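Local coordinates for D-galactonate dehydratase family member RspA (Pantoea ananatis, PDB 3T6C), which shows low D-gluconate dehydratase activity in vitro with one magnesium ion per subunit, which suggests that it has no significant role in D-gluconate degradation in vivo, at residues Asn255-His258 against Met259-Leu263. Numbering follows the deposited sequence.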
ATOM      1  N   ASN A 255      -3.116  17.449 -17.907  1.00  8.41           N
ATOM      2  CA  ASN A 255      -2.968  18.906 -18.156  1.00  7.53           C
ATOM      3  C   ASN A 255      -3.366  19.749 -16.950  1.00  9.30           C
ATOM      4  O   ASN A 255      -2.771  20.813 -16.703  1.00 10.07           O
ATOM      5  CB  ASN A 255      -3.699  19.349 -19.420  1.00  7.86           C
ATOM      6  CG  ASN A 255      -3.075  18.786 -20.703  1.00 12.25           C
ATOM      7  OD1 ASN A 255      -1.886  18.431 -20.754  1.00 15.05           O
ATOM      8  ND2 ASN A 255      -3.861  18.736 -21.738  1.00 10.74           N
ATOM      9  N   ALA A 256      -4.291  19.243 -16.120  1.00  7.33           N
ATOM     10  CA  ALA A 256      -4.592  19.944 -14.871  1.00  7.13           C
ATOM     11  C   ALA A 256      -3.451  19.843 -13.864  1.00 10.25           C
ATOM     12  O   ALA A 256      -3.244  20.771 -13.126  1.00 10.32           O
ATOM     13  CB  ALA A 256      -5.841  19.358 -14.231  1.00  7.81           C
ATOM     14  N   ILE A 257      -2.748  18.714 -13.840  1.00  9.32           N
ATOM     15  CA  ILE A 257      -1.579  18.559 -12.970  1.00  9.45           C
ATOM     16  C   ILE A 257      -0.526  19.568 -13.411  1.00 10.32           C
ATOM     17  O   ILE A 257       0.015  20.311 -12.566  1.00 10.95           O
ATOM     18  CB  ILE A 257      -1.036  17.128 -13.006  1.00  9.41           C
ATOM     19  CG1 ILE A 257      -2.086  16.201 -12.416  1.00  8.60           C
ATOM     20  CG2 ILE A 257       0.309  17.034 -12.253  1.00 11.31           C
ATOM     21  CD1 ILE A 257      -1.755  14.670 -12.441  1.00  9.33           C
ATOM     22  N   HIS A 258      -0.244  19.651 -14.731  1.00  8.68           N
ATOM     23  CA  HIS A 258       0.725  20.632 -15.179  1.00 10.95           C
ATOM     24  C   HIS A 258       0.283  22.076 -14.800  1.00 10.06           C
ATOM     25  O   HIS A 258       1.089  22.875 -14.294  1.00 11.79           O
ATOM     26  CB  HIS A 258       0.898  20.527 -16.699  1.00 13.72           C
ATOM     27  CG  HIS A 258       1.778  21.598 -17.259  1.00 18.50           C
ATOM     28  ND1 HIS A 258       3.129  21.429 -17.449  1.00 28.05           N
ATOM     29  CD2 HIS A 258       1.505  22.883 -17.599  1.00 25.20           C
ATOM     30  CE1 HIS A 258       3.643  22.545 -17.930  1.00 20.09           C
ATOM     31  NE2 HIS A 258       2.688  23.451 -18.008  1.00 32.52           N
ATOM     32  N   MET A 259      -1.010  22.394 -14.968  1.00  8.32           N
ATOM     33  CA  MET A 259      -1.503  23.719 -14.634  1.00  9.36           C
ATOM     34  C   MET A 259      -1.309  23.970 -13.132  1.00  8.52           C
ATOM     35  O   MET A 259      -0.852  25.071 -12.749  1.00 10.31           O
ATOM     36  CB  MET A 259      -3.005  23.858 -15.002  1.00 12.38           C
ATOM     37  CG  MET A 259      -3.615  25.213 -14.451  1.00 14.01           C
ATOM     38  SD  MET A 259      -5.412  25.363 -14.770  1.00 15.46           S
ATOM     39  CE  MET A 259      -5.107  25.744 -16.440  1.00 12.82           C
ATOM     40  N   ALA A 260      -1.692  23.017 -12.261  1.00  8.95           N
ATOM     41  CA  ALA A 260      -1.485  23.228 -10.813  1.00  9.81           C
ATOM     42  C   ALA A 260       0.015  23.560 -10.524  1.00 10.05           C
ATOM     43  O   ALA A 260       0.349  24.498  -9.753  1.00 10.70           O
ATOM     44  CB  ALA A 260      -1.929  21.966 -10.041  1.00  9.73           C
ATOM     45  N   LYS A 261       0.921  22.816 -11.134  1.00  7.76           N
ATOM     46  CA  LYS A 261       2.349  23.079 -10.908  1.00  7.25           C
ATOM     47  C   LYS A 261       2.775  24.435 -11.446  1.00  8.51           C
ATOM     48  O   LYS A 261       3.585  25.160 -10.819  1.00 11.22           O
ATOM     49  CB  LYS A 261       3.164  21.953 -11.570  1.00 10.57           C
ATOM     50  CG  LYS A 261       2.922  20.618 -10.864  1.00  9.66           C
ATOM     51  CD  LYS A 261       3.445  19.427 -11.664  1.00  9.78           C
ATOM     52  CE  LYS A 261       4.956  19.374 -11.705  1.00 12.37           C
ATOM     53  NZ  LYS A 261       5.463  18.203 -12.538  1.00 11.72           N
ATOM     54  N   ALA A 262       2.299  24.766 -12.650  1.00  8.33           N
ATOM     55  CA  ALA A 262       2.648  26.045 -13.298  1.00  8.03           C
ATOM     56  C   ALA A 262       2.144  27.240 -12.566  1.00 12.43           C
ATOM     57  O   ALA A 262       2.699  28.334 -12.712  1.00 13.70           O
ATOM     58  CB  ALA A 262       2.121  26.060 -14.742  1.00  9.74           C
ATOM     59  N   LEU A 263       1.110  27.037 -11.761  1.00  9.94           N
ATOM     60  CA  LEU A 263       0.558  28.158 -10.965  1.00  8.80           C
ATOM     61  C   LEU A 263       1.248  28.366  -9.620  1.00  9.44           C
ATOM     62  O   LEU A 263       0.970  29.346  -8.949  1.00 11.13           O
ATOM     63  CB  LEU A 263      -0.940  27.883 -10.747  1.00  8.77           C
ATOM     64  CG  LEU A 263      -1.777  28.097 -12.021  1.00  9.53           C
ATOM     65  CD1 LEU A 263      -3.206  27.619 -11.819  1.00 10.92           C
ATOM     66  CD2 LEU A 263      -1.807  29.592 -12.412  1.00 13.28           C
TER
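One helical turn hands over to the next through four successive i to i+4 backbone bonds, from M259 N to N255 O (2.9 Å), A260 N to A256 O, K261 N to I257 O and A262 N to H258 O, the last being the shortest at 2.8 Å. I257 and K261 run side by side in the same direction: the methyl CG2 of I257 lies 4.0 Å from K261 CD. The first torsion of K261 (chi1 -67°) sets CG beside its own backbone N, and CG passes 3.4 Å from I257 O. Farther out the lysine chain bends at chi3 (70°), and NZ is hydrogen-bonded to Q289 of the same chain and to S291 of the second subunit. The H258 ring projects outward from the helix, CG lying anti to the backbone N (chi1 174°), and NE2 stands 4.2 Å from A262 CB, the methyl meeting the ring obliquely. M259 leaves the turn in another direction, its CB 3.5 Å from N255 O and its chain resting on I226 of helix 219-237. M259 and A260 pack on L271 of strand 270-272 and I257 on helix 283-289, while H258, K261 and I257 also meet the second subunit. This is the helix of a beta-alpha-beta unit in the enolase-superfamily barrel, linking strands 242-246 and 270-272, which carry the magnesium ligands D246 and E272.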